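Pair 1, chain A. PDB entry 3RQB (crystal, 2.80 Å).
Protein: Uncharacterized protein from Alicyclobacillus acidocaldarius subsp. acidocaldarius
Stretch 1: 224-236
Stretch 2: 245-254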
# COMPACT_ATOMS: atom_id res chain seq x y z
N ARG A 224 17.03 -16.33 6.70
CA ARG A 224 18.48 -16.40 6.59
C ARG A 224 19.19 -15.33 7.43
O ARG A 224 20.29 -15.55 7.94
CB ARG A 224 18.83 -16.24 5.11
CG ARG A 224 20.26 -16.53 4.71
CD ARG A 224 20.37 -16.49 3.19
NE ARG A 224 19.38 -17.38 2.56
CZ ARG A 224 18.71 -17.09 1.44
NH1 ARG A 224 18.91 -15.94 0.82
NH2 ARG A 224 17.82 -17.97 0.95
N GLN A 225 18.56 -14.17 7.56
CA GLN A 225 19.16 -13.02 8.26
C GLN A 225 19.39 -13.26 9.75
O GLN A 225 20.32 -12.69 10.35
CB GLN A 225 18.28 -11.79 8.07
CG GLN A 225 17.83 -11.54 6.64
CD GLN A 225 18.97 -11.22 5.69
OE1 GLN A 225 19.92 -10.53 6.06
NE2 GLN A 225 18.88 -11.71 4.47
N GLY A 226 18.55 -14.07 10.38
CA GLY A 226 18.72 -14.33 11.79
C GLY A 226 18.75 -12.98 12.47
O GLY A 226 17.84 -12.17 12.28
N THR A 227 19.80 -12.73 13.23
CA THR A 227 19.91 -11.52 14.02
C THR A 227 20.66 -10.40 13.31
O THR A 227 20.89 -9.34 13.88
CB THR A 227 20.59 -11.81 15.36
OG1 THR A 227 21.82 -12.51 15.11
CG2 THR A 227 19.68 -12.67 16.23
N ASN A 228 21.07 -10.65 12.07
CA ASN A 228 21.84 -9.65 11.34
C ASN A 228 21.08 -8.34 11.17
O ASN A 228 19.86 -8.35 10.95
CB ASN A 228 22.23 -10.20 9.99
CG ASN A 228 22.90 -11.55 10.09
OD1 ASN A 228 22.92 -12.19 11.15
ND2 ASN A 228 23.44 -12.01 8.97
N GLU A 229 21.80 -7.22 11.26
CA GLU A 229 21.20 -5.90 11.11
C GLU A 229 20.70 -5.69 9.68
O GLU A 229 21.14 -6.37 8.76
CB GLU A 229 22.19 -4.79 11.49
CG GLU A 229 22.53 -4.76 12.97
CD GLU A 229 23.39 -3.57 13.35
OE1 GLU A 229 22.85 -2.44 13.42
OE2 GLU A 229 24.61 -3.79 13.60
N LEU A 230 19.77 -4.75 9.51
CA LEU A 230 19.23 -4.45 8.19
C LEU A 230 19.32 -2.96 7.87
O LEU A 230 19.44 -2.12 8.76
CB LEU A 230 17.78 -4.88 8.09
CG LEU A 230 17.54 -6.27 8.67
CD1 LEU A 230 16.05 -6.56 8.69
CD2 LEU A 230 18.30 -7.30 7.86
N LEU A 231 19.25 -2.66 6.57
CA LEU A 231 19.28 -1.28 6.14
C LEU A 231 17.93 -0.86 5.60
O LEU A 231 17.49 -1.34 4.56
CB LEU A 231 20.32 -1.09 5.05
CG LEU A 231 20.44 0.39 4.73
CD1 LEU A 231 21.15 1.07 5.89
CD2 LEU A 231 21.15 0.64 3.41
N GLY A 232 17.26 0.03 6.32
CA GLY A 232 16.05 0.63 5.80
C GLY A 232 16.32 1.93 5.06
O GLY A 232 17.27 2.65 5.35
N VAL A 233 15.46 2.23 4.09
CA VAL A 233 15.48 3.51 3.40
C VAL A 233 14.06 4.04 3.32
O VAL A 233 13.22 3.46 2.64
CB VAL A 233 15.99 3.36 1.96
CG1 VAL A 233 15.99 4.73 1.25
CG2 VAL A 233 17.38 2.71 1.93
N ALA A 234 13.81 5.15 3.98
CA ALA A 234 12.49 5.74 3.93
C ALA A 234 12.58 7.09 3.27
O ALA A 234 13.45 7.90 3.61
CB ALA A 234 11.91 5.87 5.33
N ARG A 235 11.70 7.33 2.31
CA ARG A 235 11.65 8.61 1.63
C ARG A 235 10.22 9.11 1.69
O ARG A 235 9.30 8.40 2.10
CB ARG A 235 12.17 8.51 0.18
CG ARG A 235 11.19 7.93 -0.83
CD ARG A 235 11.81 7.80 -2.24
NE ARG A 235 10.90 7.15 -3.19
CZ ARG A 235 10.12 7.79 -4.07
NH1 ARG A 235 10.12 9.13 -4.12
NH2 ARG A 235 9.33 7.10 -4.89
N ALA A 236 10.04 10.37 1.33
CA ALA A 236 8.72 10.96 1.32
C ALA A 236 8.43 11.42 -0.09
O ALA A 236 9.32 11.56 -0.92
CB ALA A 236 8.65 12.13 2.28
N ASP A 245 3.09 11.09 3.17
CA ASP A 245 3.30 9.67 2.90
C ASP A 245 4.75 9.25 3.09
O ASP A 245 5.67 10.06 3.01
CB ASP A 245 2.88 9.34 1.46
CG ASP A 245 3.98 9.60 0.46
OD1 ASP A 245 4.68 10.63 0.59
OD2 ASP A 245 4.16 8.77 -0.45
N GLN A 246 4.95 7.96 3.32
CA GLN A 246 6.29 7.45 3.48
C GLN A 246 6.42 6.28 2.55
O GLN A 246 5.57 5.40 2.53
CB GLN A 246 6.50 7.00 4.93
CG GLN A 246 7.96 6.86 5.31
CD GLN A 246 8.15 6.61 6.79
OE1 GLN A 246 8.17 7.54 7.60
NE2 GLN A 246 8.28 5.33 7.17
N ILE A 247 7.48 6.28 1.76
CA ILE A 247 7.85 5.12 0.97
C ILE A 247 9.17 4.59 1.49
O ILE A 247 10.09 5.36 1.76
CB ILE A 247 8.01 5.47 -0.50
CG1 ILE A 247 6.80 6.29 -0.97
CG2 ILE A 247 8.16 4.21 -1.33
CD1 ILE A 247 6.66 6.34 -2.48
N GLY A 248 9.27 3.28 1.65
CA GLY A 248 10.49 2.73 2.18
C GLY A 248 10.83 1.33 1.74
O GLY A 248 9.95 0.55 1.36
N GLU A 249 12.12 1.01 1.81
CA GLU A 249 12.64 -0.31 1.45
C GLU A 249 13.54 -0.86 2.54
O GLU A 249 14.15 -0.09 3.29
CB GLU A 249 13.47 -0.20 0.18
CG GLU A 249 12.81 0.64 -0.87
CD GLU A 249 13.81 1.38 -1.72
OE1 GLU A 249 15.03 1.14 -1.56
OE2 GLU A 249 13.37 2.22 -2.54
N VAL A 250 13.61 -2.18 2.64
CA VAL A 250 14.49 -2.82 3.62
C VAL A 250 15.40 -3.82 2.96
O VAL A 250 14.93 -4.76 2.30
CB VAL A 250 13.70 -3.53 4.72
CG1 VAL A 250 14.67 -4.02 5.80
CG2 VAL A 250 12.68 -2.59 5.32
N TRP A 251 16.70 -3.64 3.14
CA TRP A 251 17.67 -4.49 2.47
C TRP A 251 18.46 -5.34 3.44
O TRP A 251 18.66 -4.97 4.61
CB TRP A 251 18.67 -3.63 1.68
CG TRP A 251 18.08 -2.63 0.74
CD1 TRP A 251 17.55 -1.41 1.07
CD2 TRP A 251 18.01 -2.73 -0.69
NE1 TRP A 251 17.14 -0.76 -0.07
CE2 TRP A 251 17.41 -1.54 -1.16
CE3 TRP A 251 18.39 -3.71 -1.61
CZ2 TRP A 251 17.18 -1.32 -2.52
CZ3 TRP A 251 18.16 -3.49 -2.95
CH2 TRP A 251 17.56 -2.30 -3.39
N SER A 252 18.92 -6.48 2.93
CA SER A 252 19.88 -7.32 3.64
C SER A 252 21.26 -6.74 3.46
O SER A 252 21.50 -6.01 2.50
CB SER A 252 19.88 -8.74 3.09
OG SER A 252 20.63 -8.79 1.89
N GLN A 253 22.16 -7.05 4.38
CA GLN A 253 23.54 -6.59 4.27
C GLN A 253 24.21 -7.07 2.97
O GLN A 253 25.20 -6.49 2.52
CB GLN A 253 24.35 -6.99 5.52
CG GLN A 253 23.82 -6.40 6.82
CD GLN A 253 24.84 -6.40 7.95
OE1 GLN A 253 26.02 -6.10 7.72
NE2 GLN A 253 24.40 -6.74 9.16
N ASP A 254 23.65 -8.11 2.36
CA ASP A 254 24.20 -8.64 1.11
C ASP A 254 23.74 -7.85 -0.10
O ASP A 254 24.31 -7.97 -1.18
CB ASP A 254 23.81 -10.11 0.93
CG ASP A 254 24.40 -10.98 2.00
OD1 ASP A 254 25.50 -10.65 2.49
OD2 ASP A 254 23.76 -12.00 2.36
O HOH W 1 21.29 -8.43 6.92

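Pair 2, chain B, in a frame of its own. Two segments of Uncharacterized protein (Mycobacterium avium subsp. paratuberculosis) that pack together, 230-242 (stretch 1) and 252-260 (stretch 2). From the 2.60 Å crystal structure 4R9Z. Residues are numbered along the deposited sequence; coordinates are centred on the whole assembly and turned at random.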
# COMPACT_ATOMS: atom_id res chain seq x y z
N ALA B 230 -11.15 -13.46 -8.90
CA ALA B 230 -11.04 -13.17 -10.32
C ALA B 230 -11.50 -14.32 -11.20
O ALA B 230 -11.22 -15.49 -10.91
CB ALA B 230 -9.60 -12.80 -10.67
N VAL B 231 -12.19 -13.98 -12.28
CA VAL B 231 -12.61 -14.97 -13.27
C VAL B 231 -11.75 -14.82 -14.51
O VAL B 231 -11.99 -13.95 -15.34
CB VAL B 231 -14.08 -14.80 -13.65
CG1 VAL B 231 -14.45 -15.79 -14.73
CG2 VAL B 231 -14.98 -15.00 -12.43
N LEU B 232 -10.74 -15.67 -14.64
CA LEU B 232 -9.78 -15.56 -15.74
C LEU B 232 -10.21 -16.34 -16.98
O LEU B 232 -9.43 -16.52 -17.90
CB LEU B 232 -8.41 -16.06 -15.30
CG LEU B 232 -7.71 -15.34 -14.14
CD1 LEU B 232 -6.39 -16.02 -13.85
CD2 LEU B 232 -7.50 -13.87 -14.47
N SER B 233 -11.46 -16.80 -17.00
CA SER B 233 -11.98 -17.54 -18.14
C SER B 233 -12.70 -16.59 -19.08
O SER B 233 -13.33 -17.01 -20.05
CB SER B 233 -12.93 -18.64 -17.68
OG SER B 233 -13.97 -18.11 -16.88
N ASP B 234 -12.58 -15.30 -18.80
CA ASP B 234 -13.20 -14.26 -19.60
C ASP B 234 -12.38 -12.98 -19.44
O ASP B 234 -11.40 -12.97 -18.70
CB ASP B 234 -14.66 -14.05 -19.17
CG ASP B 234 -15.51 -13.42 -20.26
OD1 ASP B 234 -14.95 -13.01 -21.30
OD2 ASP B 234 -16.74 -13.33 -20.06
N TRP B 235 -12.76 -11.92 -20.15
CA TRP B 235 -11.99 -10.67 -20.10
C TRP B 235 -12.13 -9.96 -18.76
O TRP B 235 -13.14 -10.11 -18.06
CB TRP B 235 -12.42 -9.73 -21.23
CG TRP B 235 -12.07 -10.23 -22.59
CD1 TRP B 235 -12.81 -11.07 -23.37
CD2 TRP B 235 -10.88 -9.93 -23.33
NE1 TRP B 235 -12.16 -11.31 -24.56
CE2 TRP B 235 -10.97 -10.62 -24.56
CE3 TRP B 235 -9.75 -9.16 -23.08
CZ2 TRP B 235 -9.97 -10.55 -25.53
CZ3 TRP B 235 -8.76 -9.09 -24.04
CH2 TRP B 235 -8.88 -9.79 -25.25
N LEU B 236 -11.12 -9.17 -18.42
CA LEU B 236 -11.13 -8.38 -17.19
C LEU B 236 -10.89 -6.91 -17.49
O LEU B 236 -10.06 -6.56 -18.33
CB LEU B 236 -10.06 -8.87 -16.21
CG LEU B 236 -10.20 -10.25 -15.57
CD1 LEU B 236 -9.22 -10.37 -14.42
CD2 LEU B 236 -11.62 -10.47 -15.10
N PHE B 237 -11.62 -6.04 -16.80
CA PHE B 237 -11.47 -4.60 -16.95
C PHE B 237 -10.44 -4.07 -15.96
O PHE B 237 -10.61 -4.21 -14.75
CB PHE B 237 -12.82 -3.91 -16.73
CG PHE B 237 -12.83 -2.45 -17.09
CD1 PHE B 237 -12.46 -1.48 -16.17
CD2 PHE B 237 -13.23 -2.03 -18.35
CE1 PHE B 237 -12.48 -0.13 -16.50
CE2 PHE B 237 -13.25 -0.69 -18.69
CZ PHE B 237 -12.87 0.26 -17.77
N TYR B 238 -9.38 -3.45 -16.47
CA TYR B 238 -8.37 -2.87 -15.59
C TYR B 238 -8.28 -1.37 -15.80
O TYR B 238 -7.60 -0.89 -16.70
CB TYR B 238 -7.00 -3.51 -15.84
CG TYR B 238 -5.98 -3.22 -14.77
CD1 TYR B 238 -6.38 -2.93 -13.47
CD2 TYR B 238 -4.62 -3.26 -15.04
CE1 TYR B 238 -5.44 -2.67 -12.48
CE2 TYR B 238 -3.67 -3.00 -14.06
CZ TYR B 238 -4.10 -2.71 -12.78
OH TYR B 238 -3.17 -2.45 -11.79
N ASP B 239 -8.97 -0.63 -14.93
CA ASP B 239 -8.94 0.82 -14.95
C ASP B 239 -7.59 1.30 -14.41
O ASP B 239 -7.18 0.90 -13.33
CB ASP B 239 -10.09 1.38 -14.12
CG ASP B 239 -10.53 2.75 -14.57
OD1 ASP B 239 -9.99 3.23 -15.59
OD2 ASP B 239 -11.42 3.33 -13.92
N ARG B 240 -6.92 2.15 -15.17
CA ARG B 240 -5.57 2.62 -14.82
C ARG B 240 -5.48 4.13 -14.90
O ARG B 240 -6.03 4.74 -15.82
CB ARG B 240 -4.52 2.00 -15.74
CG ARG B 240 -4.57 0.49 -15.86
CD ARG B 240 -3.52 -0.02 -16.87
NE ARG B 240 -3.78 0.45 -18.22
CZ ARG B 240 -2.98 0.23 -19.27
NH1 ARG B 240 -1.86 -0.46 -19.12
NH2 ARG B 240 -3.30 0.70 -20.46
N SER B 241 -4.74 4.73 -13.98
CA SER B 241 -4.51 6.17 -14.01
C SER B 241 -3.22 6.55 -13.27
O SER B 241 -2.63 5.73 -12.58
CB SER B 241 -5.72 6.89 -13.41
OG SER B 241 -5.92 6.51 -12.07
N SER B 242 -2.77 7.78 -13.46
CA SER B 242 -1.62 8.31 -12.72
C SER B 242 -2.00 9.63 -12.07
O SER B 242 -1.82 10.69 -12.67
CB SER B 242 -0.41 8.49 -13.64
OG SER B 242 0.75 8.83 -12.89
N ALA B 252 0.67 5.49 -9.50
CA ALA B 252 -0.27 4.90 -10.44
C ALA B 252 -1.36 4.19 -9.66
O ALA B 252 -1.11 3.65 -8.59
CB ALA B 252 0.44 3.94 -11.38
N SER B 253 -2.58 4.19 -10.19
CA SER B 253 -3.73 3.67 -9.46
C SER B 253 -4.54 2.74 -10.36
O SER B 253 -4.65 2.98 -11.57
CB SER B 253 -4.60 4.82 -8.94
OG SER B 253 -5.68 4.33 -8.17
N GLY B 254 -5.09 1.68 -9.78
CA GLY B 254 -5.79 0.70 -10.57
C GLY B 254 -6.94 0.01 -9.88
O GLY B 254 -6.91 -0.26 -8.68
N THR B 255 -7.98 -0.27 -10.65
CA THR B 255 -9.11 -1.04 -10.16
C THR B 255 -9.44 -2.09 -11.22
O THR B 255 -9.62 -1.76 -12.39
CB THR B 255 -10.34 -0.17 -9.89
OG1 THR B 255 -10.24 1.04 -10.64
CG2 THR B 255 -10.44 0.17 -8.42
N MET B 256 -9.51 -3.34 -10.80
CA MET B 256 -9.76 -4.43 -11.73
C MET B 256 -11.14 -5.02 -11.50
O MET B 256 -11.56 -5.21 -10.36
CB MET B 256 -8.69 -5.50 -11.58
CG MET B 256 -8.68 -6.52 -12.68
SD MET B 256 -7.29 -7.63 -12.48
CE MET B 256 -5.93 -6.46 -12.57
N PHE B 257 -11.84 -5.32 -12.59
CA PHE B 257 -13.18 -5.89 -12.52
C PHE B 257 -13.30 -7.18 -13.34
O PHE B 257 -12.63 -7.34 -14.36
CB PHE B 257 -14.23 -4.90 -13.03
CG PHE B 257 -14.29 -3.60 -12.28
CD1 PHE B 257 -13.44 -2.55 -12.60
CD2 PHE B 257 -15.23 -3.42 -11.28
CE1 PHE B 257 -13.52 -1.35 -11.92
CE2 PHE B 257 -15.30 -2.21 -10.59
CZ PHE B 257 -14.45 -1.18 -10.92
N ASN B 258 -14.17 -8.08 -12.89
CA ASN B 258 -14.64 -9.16 -13.75
C ASN B 258 -15.58 -8.59 -14.80
O ASN B 258 -16.18 -7.54 -14.57
CB ASN B 258 -15.35 -10.26 -12.94
CG ASN B 258 -14.40 -11.11 -12.13
OD1 ASN B 258 -13.28 -11.38 -12.54
ND2 ASN B 258 -14.85 -11.53 -10.95
N ARG B 259 -15.70 -9.27 -15.94
CA ARG B 259 -16.61 -8.82 -16.99
C ARG B 259 -18.02 -8.64 -16.46
O ARG B 259 -18.79 -7.83 -16.96
CB ARG B 259 -16.61 -9.80 -18.17
CG ARG B 259 -17.42 -9.33 -19.37
CD ARG B 259 -17.08 -10.11 -20.63
NE ARG B 259 -17.63 -9.48 -21.83
CZ ARG B 259 -17.27 -9.81 -23.07
NH1 ARG B 259 -16.36 -10.75 -23.27
NH2 ARG B 259 -17.82 -9.19 -24.11
N THR B 260 -18.36 -9.40 -15.41
CA THR B 260 -19.65 -9.26 -14.76
C THR B 260 -19.78 -7.92 -14.04
O THR B 260 -20.88 -7.47 -13.72
CB THR B 260 -19.89 -10.39 -13.74
OG1 THR B 260 -18.91 -10.32 -12.70
CG2 THR B 260 -19.80 -11.75 -14.43
O HOH W 2 -15.14 -12.05 -25.84
O HOH W 3 -12.42 2.21 -11.94

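Pairs 1 and 2 are each two neighbouring antiparallel strands preceded by a loop on the first stretch. Superposing N, CA and C of 14 central residues gives an RMSD of 0.5 Å; the strand directions differ by 157° in pair 1 and 165° in pair 2, with closest axis approaches of 4.4 and 4.6 Å. The stretches bury 796 and 842 Å², both sides summed.

The register is the same. Leu A231 with Trp A251, Val A233 with Glu A249 and Arg A235 with Ile A247 are hydrogen-bonded pairs, matched by Phe B237 with Phe B257, Asp B239 with Thr B255 and Ser B241 with Ser B253. At the first of these, Trp A251 N donates to Leu A231 O at 2.8 Å, and Phe B257 N to Phe B237 O at 2.7 Å.

On the face carrying these side chains, Leu A231 and Trp A251 match two phenylalanines. Phe B237 CD1 lies 3.9 Å from Phe B257 CD1, so the two rings meet directly. In pair 1 the indole instead reaches along the sheet to the next pair, where Val A233 CG2 is 4.2 Å from Trp A251 CD1. Trp A251 and Phe B257 share the m rotamer and their side-chain centres lie 0.8 Å apart, so similar placement serves different neighbours.

The next pair is valine with glutamate in pair 1 and aspartate with threonine in pair 2. Val A233 CB is 4.3 Å from Glu A249 OE1, an atom that also accepts a weak bond from Trp A251 NE1 at 3.2 Å. In pair 2, Asp B239 CB is 3.5 Å from Thr B255 OG1, and a water joins Asp B239 OD2 (2.5 Å) to Thr B255 OG1 (2.8 Å). At the third pair, Ile A247 CD1 covers one face of the Arg A235 guanidinium, 3.7 Å from NH2 of that arginine. The serines there make a smaller contact: Ser B241 OG is 3.8 Å from Ser B253 CB.

The other face shows a marked exchange. Gly A232, which has no side chain, matches Tyr B238, whose ring packs against Met B256. Met B256, matching Val A250, places CE 3.8 Å from the Tyr B238 ring centroid and 16° off its normal, a CH-pi contact. Both pairs have glycine opposite Ala A234 and Arg B240. An ideal CB on Gly B254 would clash with Tyr B238 OH at 2.7 Å. Leu A230 and Leu B236 nearly coincide, side-chain centres 0.4 Å apart, and both touch matched residues across the strands: Leu A230 CB to Val A250 CG1 is 4.0 Å, Leu B236 CD1 to Met B256 SD 3.9 Å.

Toward the start of stretch 1 and the end of stretch 2, the solutions diverge. In pair 1 a water links Gln A225 OE1, Glu A229 O and Gln A253 N, at 2.7, 2.8 and 3.0 Å from its oxygen. In pair 2 Val B231 N donates directly to Asn B258 OD1 at 2.8 Å, and Arg B259 NH1 forms a salt bridge with Asp B234 OD1 at 3.3 Å, its hydrogen bond weak.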